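Local coordinates for protein endonuclease and methylase LlaGI (Lactococcus lactis, PDB 5FFJ) that binds DNA as a nuclease-deleted Type ISP restriction-modification enzyme, combining a helicase-like ATPase, a probable N6-adenine methyltransferase and a sequence-specificity domain, at residues Tyr857-Ser862 and Met896-Val901; Leu1041-Leu1046 and Arg1263-Lys1268; Lys1308-Pro1313 and Trp1349-Tyr1354. All coordinates share one frame; numbering follows the deposited sequence.

Interaction 1: residues Tyr857-Ser862 and Met896-Val901. With nucleotides of chain B; nucleotides of chain C.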
# COMPACT_ATOMS: atom_id res chain seq x y z
N TYR A 857 -3.46 -12.16 -3.97
CA TYR A 857 -3.87 -11.58 -5.26
C TYR A 857 -2.80 -10.61 -5.74
O TYR A 857 -2.54 -9.59 -5.10
CB TYR A 857 -5.21 -10.84 -5.17
CG TYR A 857 -6.31 -11.49 -4.36
CD1 TYR A 857 -6.31 -12.85 -4.09
CD2 TYR A 857 -7.38 -10.74 -3.89
CE1 TYR A 857 -7.33 -13.43 -3.36
CE2 TYR A 857 -8.39 -11.31 -3.16
CZ TYR A 857 -8.37 -12.65 -2.90
OH TYR A 857 -9.39 -13.22 -2.17
N SER A 858 -2.18 -10.91 -6.88
CA SER A 858 -1.25 -9.98 -7.51
C SER A 858 -1.04 -10.33 -8.98
O SER A 858 -0.63 -11.45 -9.30
CB SER A 858 0.09 -9.96 -6.78
OG SER A 858 1.01 -9.08 -7.42
N LYS A 859 -1.31 -9.37 -9.86
CA LYS A 859 -1.14 -9.56 -11.29
C LYS A 859 0.07 -8.79 -11.81
O LYS A 859 0.54 -9.03 -12.92
CB LYS A 859 -2.40 -9.13 -12.05
CG LYS A 859 -2.57 -9.82 -13.39
CD LYS A 859 -3.62 -9.15 -14.26
CE LYS A 859 -3.02 -7.99 -15.05
NZ LYS A 859 -3.98 -7.44 -16.04
N GLY A 860 0.57 -7.85 -11.00
CA GLY A 860 1.70 -7.03 -11.40
C GLY A 860 1.87 -5.79 -10.55
O GLY A 860 1.87 -5.87 -9.32
N GLN A 861 2.01 -4.64 -11.20
CA GLN A 861 2.33 -3.39 -10.52
C GLN A 861 1.92 -2.15 -11.32
O GLN A 861 1.12 -2.23 -12.26
CB GLN A 861 3.84 -3.34 -10.24
CG GLN A 861 4.70 -3.53 -11.50
CD GLN A 861 6.16 -3.15 -11.31
OE1 GLN A 861 6.51 -2.39 -10.40
NE2 GLN A 861 7.03 -3.69 -12.17
N SER A 862 2.42 -0.99 -10.89
CA SER A 862 2.71 0.13 -11.78
C SER A 862 4.24 0.24 -11.82
O SER A 862 4.90 -0.03 -10.82
CB SER A 862 2.05 1.42 -11.30
OG SER A 862 0.64 1.36 -11.46
N MET A 896 -3.50 -15.03 -16.14
CA MET A 896 -3.32 -16.44 -15.81
C MET A 896 -2.10 -16.66 -14.92
O MET A 896 -1.96 -17.72 -14.30
CB MET A 896 -3.20 -17.28 -17.07
CG MET A 896 -4.46 -17.30 -17.93
SD MET A 896 -5.88 -18.05 -17.11
CE MET A 896 -6.75 -16.59 -16.53
N TYR A 897 -1.21 -15.67 -14.86
CA TYR A 897 -0.05 -15.73 -13.98
C TYR A 897 -0.27 -14.87 -12.73
O TYR A 897 0.67 -14.57 -12.00
CB TYR A 897 1.21 -15.29 -14.72
CG TYR A 897 1.62 -16.25 -15.81
CD1 TYR A 897 1.08 -16.17 -17.08
CD2 TYR A 897 2.55 -17.25 -15.55
CE1 TYR A 897 1.45 -17.05 -18.07
CE2 TYR A 897 2.93 -18.14 -16.54
CZ TYR A 897 2.37 -18.03 -17.80
OH TYR A 897 2.75 -18.91 -18.78
N ASP A 898 -1.52 -14.47 -12.50
CA ASP A 898 -1.88 -13.79 -11.26
C ASP A 898 -1.69 -14.76 -10.11
O ASP A 898 -1.97 -15.96 -10.25
CB ASP A 898 -3.33 -13.29 -11.32
CG ASP A 898 -3.68 -12.38 -10.16
OD1 ASP A 898 -3.25 -12.64 -9.01
OD2 ASP A 898 -4.42 -11.39 -10.38
N SER A 899 -1.21 -14.25 -8.98
CA SER A 899 -0.90 -15.08 -7.81
C SER A 899 -2.05 -15.99 -7.41
O SER A 899 -1.83 -17.12 -6.97
CB SER A 899 -0.52 -14.19 -6.63
OG SER A 899 0.66 -13.45 -6.90
N TYR A 900 -3.28 -15.51 -7.55
CA TYR A 900 -4.44 -16.29 -7.14
C TYR A 900 -4.69 -17.43 -8.12
O TYR A 900 -5.25 -18.46 -7.74
CB TYR A 900 -5.68 -15.39 -7.01
CG TYR A 900 -6.54 -15.29 -8.25
CD1 TYR A 900 -7.56 -16.20 -8.48
CD2 TYR A 900 -6.35 -14.26 -9.17
CE1 TYR A 900 -8.36 -16.11 -9.61
CE2 TYR A 900 -7.15 -14.16 -10.30
CZ TYR A 900 -8.15 -15.09 -10.51
OH TYR A 900 -8.94 -15.00 -11.63
N VAL A 901 -4.27 -17.25 -9.36
CA VAL A 901 -4.39 -18.30 -10.37
C VAL A 901 -3.25 -19.30 -10.20
O VAL A 901 -3.40 -20.49 -10.46
CB VAL A 901 -4.37 -17.74 -11.80
CG1 VAL A 901 -4.69 -18.83 -12.81
CG2 VAL A 901 -5.38 -16.60 -11.93
P DA B 11 -3.88 -6.40 -8.21
OP1 DA B 11 -2.65 -5.75 -7.70
OP2 DA B 11 -3.87 -7.84 -8.56
O5' DA B 11 -5.05 -6.15 -7.14
C5' DA B 11 -5.20 -7.00 -6.02
C4' DA B 11 -5.90 -6.29 -4.89
O4' DA B 11 -6.30 -7.25 -3.87
C3' DA B 11 -5.05 -5.27 -4.14
O3' DA B 11 -5.86 -4.26 -3.53
C2' DA B 11 -4.37 -6.15 -3.11
C1' DA B 11 -5.53 -7.05 -2.70
N9 DA B 11 -5.15 -8.36 -2.17
C8 DA B 11 -3.98 -9.04 -2.38
N7 DA B 11 -3.94 -10.22 -1.79
C5 DA B 11 -5.18 -10.32 -1.17
C6 DA B 11 -5.77 -11.33 -0.39
N6 DA B 11 -5.15 -12.47 -0.08
N1 DA B 11 -7.02 -11.11 0.08
C2 DA B 11 -7.63 -9.96 -0.23
N3 DA B 11 -7.17 -8.95 -0.96
C4 DA B 11 -5.93 -9.19 -1.40
P DT C 18 4.61 -5.66 -14.67
OP1 DT C 18 4.27 -6.41 -13.44
OP2 DT C 18 5.91 -4.96 -14.75
O5' DT C 18 4.46 -6.64 -15.93
C5' DT C 18 3.27 -7.42 -16.07
C4' DT C 18 3.17 -8.04 -17.45
O4' DT C 18 2.65 -7.07 -18.40
C3' DT C 18 4.50 -8.54 -18.04
O3' DT C 18 4.37 -9.88 -18.48
C2' DT C 18 4.74 -7.57 -19.21
C1' DT C 18 3.31 -7.29 -19.62
N1 DT C 18 3.12 -6.11 -20.53
C2 DT C 18 2.14 -6.18 -21.50
O2 DT C 18 1.42 -7.15 -21.65
N3 DT C 18 2.03 -5.07 -22.29
C4 DT C 18 2.78 -3.92 -22.21
O4 DT C 18 2.60 -2.97 -22.97
C5 DT C 18 3.79 -3.91 -21.18
C7 DT C 18 4.68 -2.71 -20.99
C6 DT C 18 3.91 -4.99 -20.40
P DA C 17 3.47 0.94 -16.95
OP1 DA C 17 3.74 1.96 -15.90
OP2 DA C 17 4.12 1.08 -18.27
O5' DA C 17 3.81 -0.51 -16.37
C5' DA C 17 3.22 -0.93 -15.15
C4' DA C 17 2.65 -2.33 -15.24
O4' DA C 17 1.57 -2.35 -16.21
C3' DA C 17 3.63 -3.42 -15.68
O3' DA C 17 3.43 -4.60 -14.88
C2' DA C 17 3.28 -3.64 -17.14
C1' DA C 17 1.79 -3.38 -17.16
N9 DA C 17 1.28 -2.92 -18.43
C8 DA C 17 1.79 -1.93 -19.22
N7 DA C 17 1.10 -1.72 -20.31
C5 DA C 17 0.06 -2.63 -20.23
C6 DA C 17 -1.01 -2.91 -21.08
N6 DA C 17 -1.21 -2.25 -22.22
N1 DA C 17 -1.87 -3.88 -20.71
C2 DA C 17 -1.65 -4.52 -19.56
N3 DA C 17 -0.68 -4.35 -18.67
C4 DA C 17 0.16 -3.38 -19.07

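Interaction 2: residues Leu1041-Leu1046 and Arg1263-Lys1268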
# COMPACT_ATOMS: atom_id res chain seq x y z
N LEU A 1041 -23.44 -15.49 -35.00
CA LEU A 1041 -22.29 -15.78 -35.86
C LEU A 1041 -22.64 -15.70 -37.34
O LEU A 1041 -21.76 -15.50 -38.18
CB LEU A 1041 -21.74 -17.17 -35.53
CG LEU A 1041 -21.32 -17.38 -34.08
CD1 LEU A 1041 -21.07 -18.85 -33.79
CD2 LEU A 1041 -20.08 -16.56 -33.76
N ASN A 1042 -23.92 -15.84 -37.67
CA ASN A 1042 -24.37 -15.75 -39.05
C ASN A 1042 -24.22 -14.33 -39.59
O ASN A 1042 -24.21 -14.11 -40.80
CB ASN A 1042 -25.83 -16.19 -39.17
CG ASN A 1042 -26.02 -17.67 -38.92
OD1 ASN A 1042 -25.23 -18.30 -38.22
ND2 ASN A 1042 -27.07 -18.24 -39.51
N TYR A 1043 -24.10 -13.37 -38.68
CA TYR A 1043 -23.99 -11.97 -39.06
C TYR A 1043 -22.60 -11.65 -39.60
O TYR A 1043 -21.60 -12.20 -39.14
CB TYR A 1043 -24.33 -11.07 -37.87
CG TYR A 1043 -25.74 -11.29 -37.33
CD1 TYR A 1043 -26.72 -11.89 -38.11
CD2 TYR A 1043 -26.08 -10.89 -36.05
CE1 TYR A 1043 -28.00 -12.09 -37.63
CE2 TYR A 1043 -27.36 -11.08 -35.56
CZ TYR A 1043 -28.31 -11.68 -36.35
OH TYR A 1043 -29.58 -11.88 -35.87
N ARG A 1044 -22.56 -10.76 -40.58
CA ARG A 1044 -21.33 -10.44 -41.29
C ARG A 1044 -20.24 -9.95 -40.34
O ARG A 1044 -20.47 -9.02 -39.57
CB ARG A 1044 -21.61 -9.38 -42.36
CG ARG A 1044 -20.40 -8.99 -43.19
CD ARG A 1044 -20.83 -8.47 -44.55
NE ARG A 1044 -19.79 -7.72 -45.23
CZ ARG A 1044 -19.97 -7.02 -46.35
NH1 ARG A 1044 -21.17 -6.98 -46.92
NH2 ARG A 1044 -18.96 -6.36 -46.89
N PRO A 1045 -19.05 -10.57 -40.39
CA PRO A 1045 -17.97 -10.14 -39.50
C PRO A 1045 -17.50 -8.73 -39.82
O PRO A 1045 -17.63 -8.28 -40.95
CB PRO A 1045 -16.86 -11.16 -39.76
CG PRO A 1045 -17.12 -11.63 -41.14
CD PRO A 1045 -18.61 -11.65 -41.30
N LEU A 1046 -16.96 -8.04 -38.82
CA LEU A 1046 -16.57 -6.65 -38.98
C LEU A 1046 -15.15 -6.54 -39.53
O LEU A 1046 -14.85 -5.63 -40.29
CB LEU A 1046 -16.69 -5.92 -37.64
CG LEU A 1046 -16.87 -4.40 -37.62
CD1 LEU A 1046 -17.94 -3.93 -38.59
CD2 LEU A 1046 -17.24 -3.97 -36.20
N ARG A 1263 -20.61 -8.03 -34.77
CA ARG A 1263 -20.98 -8.57 -36.07
C ARG A 1263 -22.26 -7.88 -36.53
O ARG A 1263 -23.26 -7.87 -35.81
CB ARG A 1263 -21.19 -10.08 -36.00
CG ARG A 1263 -20.00 -10.85 -35.45
CD ARG A 1263 -20.19 -12.36 -35.57
NE ARG A 1263 -18.98 -13.01 -36.08
CZ ARG A 1263 -18.84 -13.52 -37.30
NH1 ARG A 1263 -19.83 -13.47 -38.19
NH2 ARG A 1263 -17.69 -14.09 -37.64
N ILE A 1264 -22.21 -7.31 -37.73
CA ILE A 1264 -23.33 -6.54 -38.26
C ILE A 1264 -24.25 -7.42 -39.11
O ILE A 1264 -23.79 -8.06 -40.06
CB ILE A 1264 -22.83 -5.35 -39.10
CG1 ILE A 1264 -22.50 -4.16 -38.19
CG2 ILE A 1264 -23.89 -4.91 -40.11
CD1 ILE A 1264 -21.53 -4.47 -37.08
N PRO A 1265 -25.56 -7.45 -38.78
CA PRO A 1265 -26.49 -8.18 -39.65
C PRO A 1265 -26.99 -7.33 -40.81
O PRO A 1265 -26.75 -6.13 -40.84
CB PRO A 1265 -27.65 -8.53 -38.71
CG PRO A 1265 -27.40 -7.78 -37.41
CD PRO A 1265 -26.26 -6.84 -37.64
N LEU A 1266 -27.67 -7.97 -41.77
CA LEU A 1266 -28.30 -7.28 -42.88
C LEU A 1266 -29.77 -7.04 -42.53
O LEU A 1266 -30.54 -7.99 -42.39
CB LEU A 1266 -28.17 -8.09 -44.17
CG LEU A 1266 -28.32 -7.35 -45.51
CD1 LEU A 1266 -29.41 -6.30 -45.46
CD2 LEU A 1266 -27.01 -6.70 -45.93
N LEU A 1267 -30.16 -5.77 -42.39
CA LEU A 1267 -31.44 -5.43 -41.78
C LEU A 1267 -32.48 -4.90 -42.77
O LEU A 1267 -32.13 -4.39 -43.84
CB LEU A 1267 -31.21 -4.41 -40.66
CG LEU A 1267 -30.89 -5.05 -39.30
CD1 LEU A 1267 -29.80 -6.09 -39.41
CD2 LEU A 1267 -30.49 -3.99 -38.30
N LYS A 1268 -33.75 -5.01 -42.39
CA LYS A 1268 -34.88 -4.88 -43.30
C LYS A 1268 -35.05 -3.48 -43.90
O LYS A 1268 -35.49 -3.34 -45.04
CB LYS A 1268 -36.17 -5.29 -42.57
CG LYS A 1268 -37.16 -6.05 -43.45
CD LYS A 1268 -37.82 -7.23 -42.72
CE LYS A 1268 -39.05 -6.79 -41.95
NZ LYS A 1268 -39.64 -7.92 -41.18

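Interaction 3: residues Lys1308-Pro1313 and Trp1349-Tyr1354. With nucleotides of chain B.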
# COMPACT_ATOMS: atom_id res chain seq x y z
N LYS A 1308 -12.46 25.59 -12.61
CA LYS A 1308 -11.70 24.87 -11.60
C LYS A 1308 -12.25 23.46 -11.55
O LYS A 1308 -11.56 22.48 -11.85
CB LYS A 1308 -11.80 25.55 -10.23
CG LYS A 1308 -10.96 24.88 -9.14
CD LYS A 1308 -11.29 25.43 -7.76
CE LYS A 1308 -10.37 24.84 -6.70
NZ LYS A 1308 -10.70 25.34 -5.34
N LYS A 1309 -13.52 23.36 -11.17
CA LYS A 1309 -14.22 22.08 -11.17
C LYS A 1309 -15.72 22.32 -11.22
O LYS A 1309 -16.30 22.94 -10.33
CB LYS A 1309 -13.87 21.26 -9.94
CG LYS A 1309 -14.33 19.81 -10.02
CD LYS A 1309 -13.68 18.97 -8.93
CE LYS A 1309 -14.00 17.50 -9.11
NZ LYS A 1309 -13.05 16.64 -8.35
N MET A 1310 -16.34 21.84 -12.29
CA MET A 1310 -17.78 21.95 -12.45
C MET A 1310 -18.47 21.00 -11.48
O MET A 1310 -17.91 19.96 -11.13
CB MET A 1310 -18.18 21.65 -13.90
CG MET A 1310 -17.60 22.64 -14.91
SD MET A 1310 -17.72 22.09 -16.62
CE MET A 1310 -19.43 21.58 -16.71
N LYS A 1311 -19.67 21.36 -11.04
CA LYS A 1311 -20.38 20.55 -10.06
C LYS A 1311 -21.88 20.78 -10.11
O LYS A 1311 -22.36 21.80 -10.61
CB LYS A 1311 -19.87 20.87 -8.64
CG LYS A 1311 -20.64 21.98 -7.93
CD LYS A 1311 -20.07 22.28 -6.55
CE LYS A 1311 -18.77 23.05 -6.62
NZ LYS A 1311 -18.31 23.47 -5.27
N HIS A 1312 -22.62 19.81 -9.58
CA HIS A 1312 -24.03 20.00 -9.28
C HIS A 1312 -24.12 20.58 -7.87
O HIS A 1312 -23.34 20.20 -7.00
CB HIS A 1312 -24.80 18.68 -9.38
CG HIS A 1312 -24.76 18.07 -10.75
ND1 HIS A 1312 -25.27 18.70 -11.86
CD2 HIS A 1312 -24.30 16.87 -11.17
CE1 HIS A 1312 -25.11 17.92 -12.92
NE2 HIS A 1312 -24.52 16.80 -12.53
N PRO A 1313 -25.07 21.51 -7.64
CA PRO A 1313 -25.18 22.14 -6.31
C PRO A 1313 -25.38 21.12 -5.19
O PRO A 1313 -24.81 21.27 -4.11
CB PRO A 1313 -26.40 23.06 -6.46
CG PRO A 1313 -27.14 22.54 -7.64
CD PRO A 1313 -26.11 22.00 -8.56
N TRP A 1349 -18.91 13.52 -18.60
CA TRP A 1349 -17.54 13.42 -19.07
C TRP A 1349 -16.90 14.80 -19.12
O TRP A 1349 -15.75 14.97 -18.73
CB TRP A 1349 -17.47 12.77 -20.46
CG TRP A 1349 -17.45 11.27 -20.42
CD1 TRP A 1349 -18.47 10.43 -20.74
CD2 TRP A 1349 -16.35 10.45 -20.05
NE1 TRP A 1349 -18.07 9.12 -20.58
CE2 TRP A 1349 -16.77 9.11 -20.16
CE3 TRP A 1349 -15.04 10.71 -19.63
CZ2 TRP A 1349 -15.93 8.03 -19.87
CZ3 TRP A 1349 -14.21 9.64 -19.34
CH2 TRP A 1349 -14.66 8.32 -19.46
N ILE A 1350 -17.66 15.78 -19.59
CA ILE A 1350 -17.18 17.15 -19.65
C ILE A 1350 -16.88 17.66 -18.23
O ILE A 1350 -15.83 18.26 -17.99
CB ILE A 1350 -18.20 18.08 -20.33
CG1 ILE A 1350 -18.57 17.55 -21.72
CG2 ILE A 1350 -17.65 19.50 -20.43
CD1 ILE A 1350 -17.39 17.39 -22.67
N ILE A 1351 -17.79 17.39 -17.30
CA ILE A 1351 -17.58 17.74 -15.90
C ILE A 1351 -16.31 17.07 -15.39
O ILE A 1351 -15.47 17.72 -14.75
CB ILE A 1351 -18.77 17.31 -15.02
CG1 ILE A 1351 -20.04 18.06 -15.43
CG2 ILE A 1351 -18.48 17.58 -13.54
CD1 ILE A 1351 -21.28 17.66 -14.67
N ASP A 1352 -16.19 15.78 -15.66
CA ASP A 1352 -15.05 15.00 -15.21
C ASP A 1352 -13.74 15.44 -15.85
O ASP A 1352 -12.75 15.70 -15.16
CB ASP A 1352 -15.27 13.51 -15.50
CG ASP A 1352 -14.13 12.65 -15.01
OD1 ASP A 1352 -13.74 12.78 -13.83
OD2 ASP A 1352 -13.62 11.83 -15.81
N GLN A 1353 -13.73 15.53 -17.18
CA GLN A 1353 -12.51 15.79 -17.93
C GLN A 1353 -12.08 17.25 -17.90
O GLN A 1353 -10.92 17.55 -17.63
CB GLN A 1353 -12.69 15.32 -19.38
CG GLN A 1353 -12.70 13.81 -19.52
CD GLN A 1353 -11.40 13.19 -19.06
OE1 GLN A 1353 -10.33 13.52 -19.57
NE2 GLN A 1353 -11.49 12.30 -18.08
N TYR A 1354 -13.00 18.16 -18.20
CA TYR A 1354 -12.68 19.58 -18.20
C TYR A 1354 -12.69 20.11 -16.77
O TYR A 1354 -13.69 20.63 -16.28
CB TYR A 1354 -13.63 20.34 -19.12
CG TYR A 1354 -13.38 19.97 -20.56
CD1 TYR A 1354 -14.02 18.87 -21.13
CD2 TYR A 1354 -12.47 20.68 -21.33
CE1 TYR A 1354 -13.77 18.51 -22.45
CE2 TYR A 1354 -12.22 20.32 -22.64
CZ TYR A 1354 -12.87 19.24 -23.19
OH TYR A 1354 -12.62 18.89 -24.50
P DA B 16 -13.83 17.50 -4.55
OP1 DA B 16 -14.41 18.09 -5.77
OP2 DA B 16 -13.00 18.33 -3.65
O5' DA B 16 -15.01 16.86 -3.67
C5' DA B 16 -15.88 15.89 -4.24
C4' DA B 16 -17.11 15.69 -3.36
O4' DA B 16 -16.76 14.84 -2.23
C3' DA B 16 -17.70 16.96 -2.78
O3' DA B 16 -19.13 16.90 -2.78
C2' DA B 16 -17.10 17.01 -1.37
C1' DA B 16 -16.98 15.54 -1.01
N9 DA B 16 -15.88 15.23 -0.10
C8 DA B 16 -14.57 15.61 -0.23
N7 DA B 16 -13.80 15.17 0.73
C5 DA B 16 -14.65 14.46 1.55
C6 DA B 16 -14.44 13.76 2.75
N6 DA B 16 -13.25 13.65 3.35
N1 DA B 16 -15.51 13.16 3.32
C2 DA B 16 -16.70 13.26 2.72
N3 DA B 16 -17.02 13.90 1.59
C4 DA B 16 -15.94 14.48 1.05

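Interaction 1: residues Tyr857-Ser862 and Met896-Val901
Tyr857 closes the Asn-Pro-Pro-Tyr signature of the N6-adenine methyltransferases, and the loop that follows it is bonded to the amino end of helix 899-910. The link is made by Asp898, the N-cap residue of that helix. CG anti to its backbone N (chi1 -171°) brings the carboxylate up against the loop, and Asp898 OD1 takes two N-H groups: Tyr900 N at 3.2 Å, the capping bond, and Ser858 N at 2.9 Å. Both donors meet OD1 from above the carboxylate plane. In return, Ser899 N gives a fairly straight bond (164°) of 2.9 Å to Ser858 O. That carbonyl also receives Asn870 ND2 and a weak bond from Ser899 OG, so Ser858 has both backbone polar atoms bonded. Asp898 OD2 rests against the aliphatic start of Lys859, 3.5 Å from its CB. Beyond Lys859 the loop runs along the backbone of chain C, with Gly860 CA 3.3 Å from DT18 OP1.

The Tyr857 ring lies with one face under the base of DA11 of chain B, whose C6 stands 3.7 Å above the ring plane, over its centre. Tyr857 CD1 touches Tyr900 CB at 3.9 Å, obliquely, while the tyrosine OH bonds to Val920 O in strand 915-922, which ties down the far end of the ring. Tyr857 N lies 3.0 Å from DA11 N7, and Lys859 N makes a weak bond to OP2 of the same nucleotide. Such a stack is consistent with an adenine held in the target pocket, as in related methyltransferases. Two N-H donors on one oxygen at a helix amino end would probably keep Asp898 ionised; Asp898 thus appears to act from a second shell, positioning the loop that carries the stacking tyrosine.

Interaction 2: residues Leu1041-Leu1046 and Arg1263-Lys1268
Arg1263 has by far the most surface buried here, followed by Tyr1043 and Ile1264. The arginine leaves its backbone with CG anti to the carbonyl carbon (chi1 -55°), and a bend at chi3 brings the guanidinium back over the 1041-1046 segment. There NH1 donates to Tyr1043 O, coming in nearly along the C=O axis in a bent bond. One guanidinium face rests on Pro1045, whose CB is 3.7 Å from Arg1263 NH2; that nitrogen has its strongest partner in Glu1049, through a salt bridge.

Tyr1043 turns its ring onto Pro1265. Pro1265 CB sits over the ring centre, 3.5 Å from the centroid and 12° off the normal, a CH-pi contact, with Pro1265 CG beside it at 3.6 Å from Tyr1043 CD2. The phenol OH bonds to Tyr1253 OH. Ile1264 ties the backbones together, its N donating to Arg1044 O (3.1 Å) in the plane of that carbonyl, and this antiparallel hydrogen-bonded pair joins two very short, weakly bonded strands. Beyond it, Ile1264 CD1 meets Leu1046 CD1 at 3.9 Å.

The small strand pair is packed against helix 1234-1243, where Tyr1239 lies on Ile1264 and Val1240 on Leu1046. Tyr1249 of helix 1247-1252 bonds to Arg1263 O, and the chain's C-terminal tail pairs through Gln1405 and Glu1403 with Leu1266 and Lys1268.

Interaction 3: residues Lys1308-Pro1313 and Trp1349-Tyr1354
Met1310 and Ile1351 fit together where the loop 1308-1313 packs on the last turn of helix 1346-1353. Met1310 runs out with CG anti to its carbonyl carbon and SD anti to CA (chi2 166°), then folds at chi3 (48°), which brings CE to 3.8 Å from Ile1351 CG1. Both branches of Ile1351 take part: CG2, anti to the backbone N, lies 3.4 Å from Met1310 O, whereas the extended CG1 arm (chi2 177°) carries CD1 to 4.0 Å from His1312 NE2. The imidazole crosses this arm at about a right angle and is held through ND1 by Thr1320 O.

Lys1309 is stretched throughout, and its NZ makes a weak bond of 3.3 Å to OP1 of DA16 of chain B. Weak bonds to Gln1355 OE1 and a further DNA phosphate also reach this amine. An alanine here would remove the amine and would probably weaken the hold on the phosphate backbone. This loop of the specificity domain thus packs Met1310 on a helix end and offers the neighbouring Lys1309 to the phosphate backbone, consistent with non-specific DNA contacts that flank sequence recognition.

How the interactions relate
The three contacts follow one another along the chain without touching. Interactions 1 and 3 both meet chain B of the DNA, at DA11 and DA16, although their centres lie about 35 Å apart and their nearest atoms about 18 Å. The first belongs to the methyltransferase, where an adenine base is stacked; the third belongs to the specificity domain and meets the phosphate backbone, so the two domains touch the same DNA at separate points, interaction 1 also reaching chain C. Interaction 2 is structural packing, its nearest atom about 12 Å from the nucleic acid, and its centre lies about 37 Å from that of interaction 1 and 39 Å from that of interaction 3.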